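Local structure of IWS1 (Encephalitozoon cuniculi, 2XPP) at residues D89-M94 against K128-K133. The protein probably acts as a nuclear transcription factor of the IWS1 family, taking part in the regulation of transcription by RNA polymerase II. Residues are numbered along the deposited sequence; the frame is centred on the assembly and turned at random.
Sequences DVLKTM and KALVQK
Leu91 and Leu130 carry the apolar half of this contact, their side chains crossing at about a right angle. On Leu91 it is CB that does the touching, 3.7 Å from Leu130 CD2, with CD1 of Leu91 a little farther off at 4.1 Å from the same methyl. Leu130 holds CG anti to its backbone N (chi1 -163°), and its two methyls divide the work: CD2 lies on Leu91, while CD1 rests against the backbone of the next residue, 3.8 Å from Lys92 CA. The Lys92 side chain starts alongside the contact, but its end leads away from helix 121-138. Lys92 O lies 2.7 Å from Lys133 NZ. An all-anti chain, starting from chi1 -179°, carries that amine across to the first segment. Thr93 points away from the second helix and bonds within its own segment: its OG1 donates to Val90 O at 2.7 Å, in the carbonyl plane and on a lone pair, and Thr93 N uses the same oxygen. At Met94 the backbone matters most. One water donates to Leu91 O at 2.8 Å and to Met94 O at 2.9 Å and accepts from Lys133 NZ, tying the lysine through the water to both carbonyls. Leucine packing, with the exposed lysine and its water beside it, thus joins helix 81-92 to helix 121-138 in the TFIIS N-terminal domain, a helical bundle. Val110 of helix 106-115 touches both leucines, and Leu63, Ile66 and Leu70 of helix 62-70 pack on Leu91.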
loop_
_atom_site.group_PDB
_atom_site.type_symbol
_atom_site.label_atom_id
_atom_site.label_comp_id
_atom_site.label_asym_id
_atom_site.label_seq_id
_atom_site.Cartn_x
_atom_site.Cartn_y
_atom_site.Cartn_z
ATOM N N ASP A 89 0.950 5.460 -7.363
ATOM C CA ASP A 89 2.065 5.982 -8.195
ATOM C C ASP A 89 3.426 5.648 -7.560
ATOM O O ASP A 89 4.372 5.239 -8.292
ATOM C CB ASP A 89 1.912 7.504 -8.354
ATOM C CG ASP A 89 3.025 8.150 -9.171
ATOM O OD1 ASP A 89 3.415 7.606 -10.241
ATOM O OD2 ASP A 89 3.472 9.250 -8.745
ATOM N N VAL A 90 3.557 5.900 -6.259
ATOM C CA VAL A 90 4.759 5.511 -5.489
ATOM C C VAL A 90 5.123 4.008 -5.671
ATOM O O VAL A 90 6.257 3.680 -6.049
ATOM C CB VAL A 90 4.629 5.851 -3.991
ATOM C CG1 VAL A 90 5.739 5.168 -3.135
ATOM C CG2 VAL A 90 4.710 7.379 -3.798
ATOM N N LEU A 91 4.149 3.141 -5.400
ATOM C CA LEU A 91 4.351 1.682 -5.491
ATOM C C LEU A 91 4.852 1.257 -6.879
ATOM O O LEU A 91 5.697 0.367 -6.982
ATOM C CB LEU A 91 3.034 0.981 -5.155
ATOM C CG LEU A 91 2.662 1.041 -3.677
ATOM C CD1 LEU A 91 1.285 0.565 -3.524
ATOM C CD2 LEU A 91 3.605 0.197 -2.793
ATOM N N LYS A 92 4.370 1.924 -7.924
ATOM C CA LYS A 92 4.713 1.568 -9.301
ATOM C C LYS A 92 6.210 1.767 -9.546
ATOM O O LYS A 92 6.830 1.072 -10.405
ATOM C CB LYS A 92 3.928 2.446 -10.298
ATOM C CG LYS A 92 4.184 2.122 -11.706
ATOM C CD LYS A 92 3.170 2.880 -12.542
ATOM C CE LYS A 92 3.781 3.453 -13.785
ATOM N NZ LYS A 92 2.703 4.176 -14.533
ATOM N N THR A 93 6.794 2.704 -8.799
ATOM C CA THR A 93 8.194 3.091 -8.996
ATOM C C THR A 93 9.180 2.218 -8.223
ATOM O O THR A 93 10.390 2.344 -8.437
ATOM C CB THR A 93 8.503 4.575 -8.610
ATOM O OG1 THR A 93 8.498 4.742 -7.191
ATOM C CG2 THR A 93 7.528 5.578 -9.277
ATOM N N MET A 94 8.680 1.386 -7.323
ATOM C CA MET A 94 9.550 0.609 -6.420
ATOM C C MET A 94 9.913 -0.775 -6.950
ATOM O O MET A 94 9.070 -1.448 -7.582
ATOM C CB MET A 94 8.852 0.480 -5.054
ATOM C CG MET A 94 8.855 1.788 -4.335
ATOM S SD MET A 94 7.858 1.633 -2.850
ATOM C CE MET A 94 8.577 2.918 -1.855
ATOM N N LYS A 128 -4.909 -2.420 -11.262
ATOM C CA LYS A 128 -4.864 -3.628 -12.116
ATOM C C LYS A 128 -3.478 -3.779 -12.709
ATOM O O LYS A 128 -2.906 -4.878 -12.749
ATOM C CB LYS A 128 -5.912 -3.567 -13.211
ATOM C CG LYS A 128 -7.266 -4.006 -12.735
ATOM C CD LYS A 128 -8.261 -4.157 -13.868
ATOM C CE LYS A 128 -9.632 -4.533 -13.301
ATOM N NZ LYS A 128 -9.704 -6.004 -12.922
ATOM N N ALA A 129 -2.921 -2.664 -13.206
ATOM C CA ALA A 129 -1.604 -2.734 -13.822
ATOM C C ALA A 129 -0.511 -3.120 -12.793
ATOM O O ALA A 129 0.443 -3.888 -13.089
ATOM C CB ALA A 129 -1.296 -1.376 -14.478
ATOM N N LEU A 130 -0.653 -2.607 -11.577
ATOM C CA LEU A 130 0.279 -2.913 -10.525
ATOM C C LEU A 130 0.149 -4.411 -10.134
ATOM O O LEU A 130 1.166 -5.107 -9.937
ATOM C CB LEU A 130 -0.028 -1.999 -9.338
ATOM C CG LEU A 130 1.002 -1.837 -8.271
ATOM C CD1 LEU A 130 2.390 -1.449 -8.858
ATOM C CD2 LEU A 130 0.508 -0.710 -7.311
ATOM N N VAL A 131 -1.087 -4.921 -10.049
ATOM C CA VAL A 131 -1.290 -6.364 -9.782
ATOM C C VAL A 131 -0.638 -7.159 -10.900
ATOM O O VAL A 131 0.041 -8.164 -10.665
ATOM C CB VAL A 131 -2.805 -6.755 -9.661
ATOM C CG1 VAL A 131 -3.037 -8.293 -9.617
ATOM C CG2 VAL A 131 -3.425 -6.131 -8.451
ATOM N N GLN A 132 -0.839 -6.752 -12.156
ATOM C CA GLN A 132 -0.249 -7.522 -13.242
ATOM C C GLN A 132 1.278 -7.487 -13.202
ATOM O O GLN A 132 1.894 -8.469 -13.566
ATOM C CB GLN A 132 -0.776 -7.051 -14.614
ATOM C CG GLN A 132 -2.273 -7.439 -14.740
ATOM C CD GLN A 132 -2.583 -8.887 -14.225
ATOM O OE1 GLN A 132 -3.200 -9.052 -13.161
ATOM N NE2 GLN A 132 -2.142 -9.904 -14.976
ATOM N N LYS A 133 1.860 -6.359 -12.796
ATOM C CA LYS A 133 3.322 -6.248 -12.667
ATOM C C LYS A 133 3.841 -7.199 -11.591
ATOM O O LYS A 133 4.795 -7.983 -11.823
ATOM C CB LYS A 133 3.707 -4.827 -12.252
ATOM C CG LYS A 133 5.249 -4.624 -12.113
ATOM C CD LYS A 133 5.547 -3.149 -11.751
ATOM C CE LYS A 133 7.032 -2.934 -11.537
ATOM N NZ LYS A 133 7.207 -1.490 -11.181
HETATM O O HOH W 1 6.299 -2.013 -8.252
#